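Local coordinates for putative vitamin-B12 independent methionine synthase family protein (Listeria monocytogenes, PDB 1YPX), which is thought to transfer a methyl group from a methyltetrahydrofolate to homocysteine without cobalamin, probably with the help of zinc, at residues A[54-67]-A[122-136]. Numbering follows the deposited sequence.
Sequences KEVGLKSITDGEFR and FLKEAVGDNHVAKQT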
ATOM      1  N   LYS A  54       2.090   8.321 -16.226  1.00 53.78           N
ATOM      2  CA  LYS A  54       1.053   8.498 -17.230  1.00 53.34           C
ATOM      3  C   LYS A  54       1.580   8.143 -18.624  1.00 51.87           C
ATOM      4  O   LYS A  54       0.866   7.522 -19.416  1.00 52.04           O
ATOM      5  CB  LYS A  54       0.512   9.926 -17.134  1.00 51.96           C
ATOM      6  CG  LYS A  54      -0.237  10.119 -15.816  1.00 50.93           C
ATOM      7  CD  LYS A  54      -0.123  11.520 -15.252  1.00 50.28           C
ATOM      8  CE  LYS A  54      -0.951  12.506 -16.019  1.00 49.03           C
ATOM      9  NZ  LYS A  54      -0.860  13.836 -15.378  1.00 48.02           N
ATOM     10  N   GLU A  55       2.835   8.491 -18.899  1.00 49.26           N
ATOM     11  CA  GLU A  55       3.443   8.170 -20.186  1.00 51.08           C
ATOM     12  C   GLU A  55       3.692   6.661 -20.357  1.00 50.00           C
ATOM     13  O   GLU A  55       3.959   6.197 -21.477  1.00 49.49           O
ATOM     14  CB  GLU A  55       4.770   8.919 -20.385  1.00 52.89           C
ATOM     15  CG  GLU A  55       4.646  10.426 -20.593  1.00 55.82           C
ATOM     16  CD  GLU A  55       5.994  11.141 -20.533  1.00 59.63           C
ATOM     17  OE1 GLU A  55       6.006  12.366 -20.265  1.00 58.90           O
ATOM     18  OE2 GLU A  55       7.037  10.480 -20.757  1.00 60.12           O
ATOM     19  N   VAL A  56       3.635   5.890 -19.267  1.00 46.46           N
ATOM     20  CA  VAL A  56       3.836   4.450 -19.391  1.00 41.63           C
ATOM     21  C   VAL A  56       2.488   3.784 -19.618  1.00 40.73           C
ATOM     22  O   VAL A  56       2.428   2.683 -20.146  1.00 44.18           O
ATOM     23  CB  VAL A  56       4.543   3.806 -18.145  1.00 42.16           C
ATOM     24  CG1 VAL A  56       5.968   4.323 -18.033  1.00 37.46           C
ATOM     25  CG2 VAL A  56       3.755   4.071 -16.862  1.00 39.54           C
ATOM     26  N   GLY A  57       1.406   4.456 -19.227  1.00 39.02           N
ATOM     27  CA  GLY A  57       0.082   3.904 -19.449  1.00 37.37           C
ATOM     28  C   GLY A  57      -0.701   3.697 -18.182  1.00 39.29           C
ATOM     29  O   GLY A  57      -1.908   3.433 -18.216  1.00 39.97           O
ATOM     30  N   LEU A  58      -0.011   3.809 -17.057  1.00 40.69           N
ATOM     31  CA  LEU A  58      -0.632   3.627 -15.753  1.00 42.98           C
ATOM     32  C   LEU A  58      -1.857   4.521 -15.575  1.00 45.11           C
ATOM     33  O   LEU A  58      -1.913   5.635 -16.094  1.00 44.62           O
ATOM     34  CB  LEU A  58       0.406   3.901 -14.667  1.00 42.14           C
ATOM     35  CG  LEU A  58       1.238   2.708 -14.165  1.00 44.61           C
ATOM     36  CD1 LEU A  58       1.379   1.599 -15.215  1.00 43.18           C
ATOM     37  CD2 LEU A  58       2.596   3.235 -13.741  1.00 41.98           C
ATOM     38  N   LYS A  59      -2.858   4.009 -14.873  1.00 49.37           N
ATOM     39  CA  LYS A  59      -4.064   4.788 -14.635  1.00 53.33           C
ATOM     40  C   LYS A  59      -3.987   5.342 -13.213  1.00 53.70           C
ATOM     41  O   LYS A  59      -4.374   6.488 -12.953  1.00 55.67           O
ATOM     42  CB  LYS A  59      -5.321   3.925 -14.814  1.00 55.38           C
ATOM     43  CG  LYS A  59      -6.618   4.732 -14.808  1.00 59.54           C
ATOM     44  CD  LYS A  59      -7.836   3.873 -15.115  1.00 61.88           C
ATOM     45  CE  LYS A  59      -9.078   4.733 -15.411  1.00 63.09           C
ATOM     46  NZ  LYS A  59      -9.006   5.436 -16.737  1.00 58.94           N
ATOM     47  N   SER A  60      -3.469   4.530 -12.296  1.00 50.78           N
ATOM     48  CA  SER A  60      -3.318   4.966 -10.920  1.00 48.89           C
ATOM     49  C   SER A  60      -1.938   5.611 -10.824  1.00 46.04           C
ATOM     50  O   SER A  60      -0.954   5.059 -11.324  1.00 43.22           O
ATOM     51  CB  SER A  60      -3.421   3.782  -9.953  1.00 51.39           C
ATOM     52  OG  SER A  60      -2.237   3.010  -9.974  1.00 56.38           O
ATOM     53  N   ILE A  61      -1.881   6.787 -10.197  1.00 42.17           N
ATOM     54  CA  ILE A  61      -0.636   7.539 -10.042  1.00 41.22           C
ATOM     55  C   ILE A  61      -0.351   7.859  -8.561  1.00 40.94           C
ATOM     56  O   ILE A  61      -1.259   8.222  -7.805  1.00 38.98           O
ATOM     57  CB  ILE A  61      -0.682   8.877 -10.901  1.00 40.61           C
ATOM     58  CG1 ILE A  61      -0.474   8.590 -12.402  1.00 42.04           C
ATOM     59  CG2 ILE A  61       0.433   9.806 -10.501  1.00 36.79           C
ATOM     60  CD1 ILE A  61      -1.615   7.853 -13.130  1.00 37.83           C
ATOM     61  N   THR A  62       0.909   7.706  -8.152  1.00 41.37           N
ATOM     62  CA  THR A  62       1.323   7.976  -6.766  1.00 42.23           C
ATOM     63  C   THR A  62       2.372   9.080  -6.705  1.00 43.02           C
ATOM     64  O   THR A  62       2.699   9.691  -7.715  1.00 44.51           O
ATOM     65  CB  THR A  62       1.946   6.718  -6.090  1.00 41.02           C
ATOM     66  OG1 THR A  62       3.156   6.353  -6.770  1.00 33.33           O
ATOM     67  CG2 THR A  62       0.973   5.542  -6.122  1.00 41.54           C
ATOM     68  N   ASP A  63       2.899   9.342  -5.521  1.00 42.93           N
ATOM     69  CA  ASP A  63       3.926  10.352  -5.428  1.00 44.61           C
ATOM     70  C   ASP A  63       5.249   9.629  -5.171  1.00 45.08           C
ATOM     71  O   ASP A  63       6.238  10.223  -4.742  1.00 43.84           O
ATOM     72  CB  ASP A  63       3.584  11.404  -4.344  1.00 44.08           C
ATOM     73  CG  ASP A  63       3.774  10.900  -2.920  1.00 46.98           C
ATOM     74  OD1 ASP A  63       4.138   9.717  -2.713  1.00 49.50           O
ATOM     75  OD2 ASP A  63       3.553  11.714  -1.995  1.00 47.10           O
ATOM     76  N   GLY A  64       5.234   8.329  -5.463  1.00 47.05           N
ATOM     77  CA  GLY A  64       6.401   7.476  -5.306  1.00 48.92           C
ATOM     78  C   GLY A  64       6.970   7.436  -3.907  1.00 50.12           C
ATOM     79  O   GLY A  64       8.093   6.970  -3.701  1.00 50.01           O
ATOM     80  N   GLU A  65       6.184   7.920  -2.949  1.00 50.15           N
ATOM     81  CA  GLU A  65       6.581   7.979  -1.543  1.00 49.90           C
ATOM     82  C   GLU A  65       7.869   8.744  -1.372  1.00 49.48           C
ATOM     83  O   GLU A  65       8.607   8.543  -0.411  1.00 49.00           O
ATOM     84  CB  GLU A  65       6.691   6.570  -0.959  1.00 51.50           C
ATOM     85  CG  GLU A  65       5.319   5.930  -0.769  1.00 52.20           C
ATOM     86  CD  GLU A  65       5.369   4.485  -0.331  1.00 55.12           C
ATOM     87  OE1 GLU A  65       6.109   4.162   0.636  1.00 57.71           O
ATOM     88  OE2 GLU A  65       4.643   3.668  -0.948  1.00 54.88           O
ATOM     89  N   PHE A  66       8.090   9.659  -2.315  1.00 50.63           N
ATOM     90  CA  PHE A  66       9.271  10.521  -2.367  1.00 50.32           C
ATOM     91  C   PHE A  66       9.517  11.369  -1.123  1.00 50.44           C
ATOM     92  O   PHE A  66      10.665  11.665  -0.800  1.00 52.97           O
ATOM     93  CB  PHE A  66       9.168  11.433  -3.592  1.00 49.05           C
ATOM     94  CG  PHE A  66       9.676  10.804  -4.853  1.00 49.59           C
ATOM     95  CD1 PHE A  66       9.558   9.434  -5.057  1.00 49.47           C
ATOM     96  CD2 PHE A  66      10.300  11.574  -5.828  1.00 48.47           C
ATOM     97  CE1 PHE A  66      10.057   8.842  -6.209  1.00 49.55           C
ATOM     98  CE2 PHE A  66      10.803  10.993  -6.984  1.00 51.00           C
ATOM     99  CZ  PHE A  66      10.684   9.621  -7.176  1.00 50.27           C
ATOM    100  N   ARG A  67       8.453  11.772  -0.436  1.00 49.03           N
ATOM    101  CA  ARG A  67       8.615  12.591   0.755  1.00 47.55           C
ATOM    102  C   ARG A  67       8.896  11.689   1.940  1.00 48.69           C
ATOM    103  O   ARG A  67       9.107  12.162   3.055  1.00 44.76           O
ATOM    104  CB  ARG A  67       7.353  13.399   1.037  1.00 46.17           C
ATOM    105  CG  ARG A  67       6.882  14.298  -0.082  1.00 44.59           C
ATOM    106  CD  ARG A  67       5.539  14.908   0.309  1.00 44.12           C
ATOM    107  NE  ARG A  67       4.845  15.525  -0.815  1.00 45.56           N
ATOM    108  CZ  ARG A  67       5.261  16.621  -1.443  1.00 45.73           C
ATOM    109  NH1 ARG A  67       4.555  17.105  -2.459  1.00 45.48           N
ATOM    110  NH2 ARG A  67       6.374  17.232  -1.055  1.00 43.58           N
ATOM    111  N   PHE A 122      -1.685  17.854  -3.049  1.00 45.87           N
ATOM    112  CA  PHE A 122      -0.664  18.179  -4.039  1.00 46.43           C
ATOM    113  C   PHE A 122      -0.643  17.158  -5.161  1.00 45.63           C
ATOM    114  O   PHE A 122      -0.671  17.520  -6.333  1.00 48.34           O
ATOM    115  CB  PHE A 122       0.716  18.202  -3.409  1.00 49.33           C
ATOM    116  CG  PHE A 122       1.804  18.469  -4.388  1.00 50.46           C
ATOM    117  CD1 PHE A 122       2.086  19.766  -4.782  1.00 49.69           C
ATOM    118  CD2 PHE A 122       2.536  17.421  -4.936  1.00 51.23           C
ATOM    119  CE1 PHE A 122       3.086  20.023  -5.707  1.00 51.99           C
ATOM    120  CE2 PHE A 122       3.543  17.668  -5.867  1.00 53.20           C
ATOM    121  CZ  PHE A 122       3.821  18.971  -6.255  1.00 51.76           C
ATOM    122  N   LEU A 123      -0.561  15.883  -4.789  1.00 43.30           N
ATOM    123  CA  LEU A 123      -0.541  14.798  -5.751  1.00 40.17           C
ATOM    124  C   LEU A 123      -1.777  14.885  -6.613  1.00 41.22           C
ATOM    125  O   LEU A 123      -1.684  14.908  -7.831  1.00 41.03           O
ATOM    126  CB  LEU A 123      -0.540  13.441  -5.049  1.00 38.34           C
ATOM    127  CG  LEU A 123      -0.768  12.293  -6.046  1.00 38.47           C
ATOM    128  CD1 LEU A 123       0.564  11.864  -6.593  1.00 37.20           C
ATOM    129  CD2 LEU A 123      -1.502  11.115  -5.415  1.00 33.38           C
ATOM    130  N   LYS A 124      -2.936  14.920  -5.964  1.00 42.79           N
ATOM    131  CA  LYS A 124      -4.205  14.989  -6.664  1.00 44.41           C
ATOM    132  C   LYS A 124      -4.164  16.086  -7.716  1.00 46.55           C
ATOM    133  O   LYS A 124      -4.663  15.914  -8.828  1.00 49.85           O
ATOM    134  CB  LYS A 124      -5.328  15.268  -5.676  1.00 44.13           C
ATOM    135  CG  LYS A 124      -6.664  15.515  -6.325  1.00 41.63           C
ATOM    136  CD  LYS A 124      -7.581  14.368  -6.101  1.00 39.67           C
ATOM    137  CE  LYS A 124      -8.933  14.653  -6.698  1.00 40.86           C
ATOM    138  NZ  LYS A 124      -9.763  13.403  -6.710  1.00 40.31           N
ATOM    139  N   GLU A 125      -3.566  17.212  -7.357  1.00 46.85           N
ATOM    140  CA  GLU A 125      -3.444  18.341  -8.262  1.00 48.76           C
ATOM    141  C   GLU A 125      -2.752  17.936  -9.558  1.00 47.41           C
ATOM    142  O   GLU A 125      -3.270  18.179 -10.646  1.00 47.44           O
ATOM    143  CB  GLU A 125      -2.640  19.463  -7.600  1.00 52.02           C
ATOM    144  CG  GLU A 125      -2.180  20.539  -8.578  1.00 61.77           C
ATOM    145  CD  GLU A 125      -0.762  21.038  -8.300  1.00 67.77           C
ATOM    146  OE1 GLU A 125       0.156  20.189  -8.140  1.00 68.60           O
ATOM    147  OE2 GLU A 125      -0.564  22.284  -8.261  1.00 71.66           O
ATOM    148  N   ALA A 126      -1.584  17.313  -9.431  1.00 45.19           N
ATOM    149  CA  ALA A 126      -0.794  16.895 -10.585  1.00 43.34           C
ATOM    150  C   ALA A 126      -1.355  15.741 -11.411  1.00 44.31           C
ATOM    151  O   ALA A 126      -1.027  15.606 -12.585  1.00 41.94           O
ATOM    152  CB  ALA A 126       0.598  16.543 -10.135  1.00 45.62           C
ATOM    153  N   VAL A 127      -2.198  14.911 -10.802  1.00 45.68           N
ATOM    154  CA  VAL A 127      -2.761  13.764 -11.494  1.00 46.13           C
ATOM    155  C   VAL A 127      -3.801  14.135 -12.529  1.00 47.35           C
ATOM    156  O   VAL A 127      -3.776  13.631 -13.653  1.00 47.27           O
ATOM    157  CB  VAL A 127      -3.390  12.785 -10.503  1.00 47.60           C
ATOM    158  CG1 VAL A 127      -4.040  11.632 -11.262  1.00 48.07           C
ATOM    159  CG2 VAL A 127      -2.316  12.262  -9.551  1.00 46.39           C
ATOM    160  N   GLY A 128      -4.715  15.019 -12.147  1.00 47.35           N
ATOM    161  CA  GLY A 128      -5.754  15.437 -13.064  1.00 49.67           C
ATOM    162  C   GLY A 128      -7.039  14.648 -12.911  1.00 52.19           C
ATOM    163  O   GLY A 128      -7.209  13.893 -11.962  1.00 52.55           O
ATOM    164  N   ASP A 129      -7.950  14.814 -13.859  1.00 55.88           N
ATOM    165  CA  ASP A 129      -9.226  14.127 -13.801  1.00 58.53           C
ATOM    166  C   ASP A 129      -9.270  12.936 -14.722  1.00 58.60           C
ATOM    167  O   ASP A 129     -10.251  12.196 -14.725  1.00 59.14           O
ATOM    168  CB  ASP A 129     -10.354  15.090 -14.164  1.00 64.44           C
ATOM    169  CG  ASP A 129     -10.135  15.776 -15.521  1.00 70.05           C
ATOM    170  OD1 ASP A 129     -11.009  16.597 -15.903  1.00 70.90           O
ATOM    171  OD2 ASP A 129      -9.101  15.494 -16.191  1.00 70.57           O
ATOM    172  N   ASN A 130      -8.224  12.756 -15.522  1.00 58.49           N
ATOM    173  CA  ASN A 130      -8.175  11.622 -16.447  1.00 57.51           C
ATOM    174  C   ASN A 130      -7.444  10.420 -15.841  1.00 55.88           C
ATOM    175  O   ASN A 130      -7.225   9.407 -16.505  1.00 55.30           O
ATOM    176  CB  ASN A 130      -7.504  12.040 -17.764  1.00 58.43           C
ATOM    177  CG  ASN A 130      -8.504  12.553 -18.798  1.00 61.28           C
ATOM    178  OD1 ASN A 130      -9.387  11.806 -19.254  1.00 60.31           O
ATOM    179  ND2 ASN A 130      -8.373  13.832 -19.176  1.00 61.00           N
ATOM    180  N   HIS A 131      -7.077  10.539 -14.570  1.00 54.41           N
ATOM    181  CA  HIS A 131      -6.370   9.476 -13.871  1.00 52.06           C
ATOM    182  C   HIS A 131      -6.800   9.485 -12.416  1.00 49.85           C
ATOM    183  O   HIS A 131      -7.476  10.417 -11.976  1.00 50.14           O
ATOM    184  CB  HIS A 131      -4.862   9.700 -13.949  1.00 52.07           C
ATOM    185  CG  HIS A 131      -4.355   9.945 -15.333  1.00 52.61           C
ATOM    186  ND1 HIS A 131      -4.601  11.114 -16.022  1.00 53.10           N
ATOM    187  CD2 HIS A 131      -3.626   9.164 -16.165  1.00 52.76           C
ATOM    188  CE1 HIS A 131      -4.044  11.042 -17.218  1.00 52.64           C
ATOM    189  NE2 HIS A 131      -3.447   9.868 -17.329  1.00 52.66           N
ATOM    190  N   VAL A 132      -6.407   8.461 -11.664  1.00 46.68           N
ATOM    191  CA  VAL A 132      -6.771   8.400 -10.252  1.00 46.47           C
ATOM    192  C   VAL A 132      -5.548   8.470  -9.338  1.00 44.36           C
ATOM    193  O   VAL A 132      -4.567   7.758  -9.533  1.00 46.30           O
ATOM    194  CB  VAL A 132      -7.574   7.115  -9.915  1.00 47.99           C
ATOM    195  CG1 VAL A 132      -7.886   7.083  -8.428  1.00 48.44           C
ATOM    196  CG2 VAL A 132      -8.861   7.067 -10.713  1.00 46.51           C
ATOM    197  N   ALA A 133      -5.613   9.335  -8.335  1.00 41.89           N
ATOM    198  CA  ALA A 133      -4.506   9.481  -7.401  1.00 40.64           C
ATOM    199  C   ALA A 133      -4.560   8.364  -6.366  1.00 38.33           C
ATOM    200  O   ALA A 133      -5.584   8.169  -5.723  1.00 38.78           O
ATOM    201  CB  ALA A 133      -4.572  10.844  -6.704  1.00 37.51           C
ATOM    202  N   LYS A 134      -3.464   7.631  -6.212  1.00 36.64           N
ATOM    203  CA  LYS A 134      -3.410   6.549  -5.240  1.00 38.87           C
ATOM    204  C   LYS A 134      -2.560   6.989  -4.042  1.00 39.19           C
ATOM    205  O   LYS A 134      -1.461   7.519  -4.211  1.00 42.38           O
ATOM    206  CB  LYS A 134      -2.816   5.296  -5.893  1.00 39.41           C
ATOM    207  CG  LYS A 134      -2.727   4.076  -4.982  1.00 43.89           C
ATOM    208  CD  LYS A 134      -2.259   2.843  -5.754  1.00 45.67           C
ATOM    209  CE  LYS A 134      -2.101   1.632  -4.845  1.00 47.86           C
ATOM    210  NZ  LYS A 134      -1.746   0.397  -5.608  1.00 46.46           N
ATOM    211  N   GLN A 135      -3.079   6.796  -2.836  1.00 35.61           N
ATOM    212  CA  GLN A 135      -2.358   7.170  -1.624  1.00 36.21           C
ATOM    213  C   GLN A 135      -2.075   5.905  -0.806  1.00 37.22           C
ATOM    214  O   GLN A 135      -2.956   5.065  -0.644  1.00 39.89           O
ATOM    215  CB  GLN A 135      -3.198   8.171  -0.803  1.00 37.43           C
ATOM    216  CG  GLN A 135      -2.685   8.482   0.615  1.00 36.69           C
ATOM    217  CD  GLN A 135      -1.336   9.172   0.621  1.00 36.39           C
ATOM    218  OE1 GLN A 135      -1.215  10.341   0.272  1.00 38.13           O
ATOM    219  NE2 GLN A 135      -0.316   8.447   1.030  1.00 39.00           N
ATOM    220  N   THR A 136      -0.851   5.758  -0.309  1.00 35.22           N
ATOM    221  CA  THR A 136      -0.487   4.587   0.483  1.00 35.45           C
ATOM    222  C   THR A 136      -0.090   4.996   1.902  1.00 35.79           C
ATOM    223  O   THR A 136       0.652   5.958   2.093  1.00 35.48           O
ATOM    224  CB  THR A 136       0.749   3.822  -0.134  1.00 36.35           C
ATOM    225  OG1 THR A 136       1.941   4.616   0.019  1.00 34.58           O
ATOM    226  CG2 THR A 136       0.542   3.550  -1.622  1.00 35.56           C
TER
HETATM  227  O   HOH W   1       0.538  11.199  -1.902  1.00 41.75           O
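The aliphatic part of Lys54 lies over one face of the His131 imidazole, in a CH-pi contact that places CG 3.8 Å from the ring centroid, while its amino group continues to the end of helix 116-127. Bends at chi2 and chi3 (the latter 74°) carry the chain across the ring, and NZ then makes weak hydrogen bonds to the carbonyl oxygens of Ala126 and Val127, where a positive group would probably suit the C-terminal end of the helix. At the ring edge sits Leu58 O, and Ile61 CD1 approaches His131 CB at 3.8 Å. Ile61 also turns CG2 against Val127 CG2, again 3.8 Å away, which joins helix 116-127 to the sheet face that carries Ile61 and Ala133. The pair illustrates a principle of parallel alpha/beta folds, here one resembling a TIM barrel: backbone bonds join adjacent strands, while side chains on one sheet face pack against a helix. Strand 60-61, outermost in the parallel sheet, pairs with 132-138 through three such bonds: Val132 N to Lys59 O, Ile61 N to Val132 O (2.9 Å), and Lys134 N to Ile61 O, the last nearly straight at 178°. Past strand 60-61, Thr62 CG2 lies alongside Lys134 CB, while the extended lysine chain takes NZ on to His11 O, Gln185 and Tyr183. A water donates to Gln135 OE1 and, weakly, to Asp63 OD2. Farther along, Thr136 OG1 donates a weak bond to Glu65 OE2. Arg67 pairs NH2 with Glu42 and brings NH1 over one face of the Phe122 ring, the guanidinium plane standing 81° from the ring.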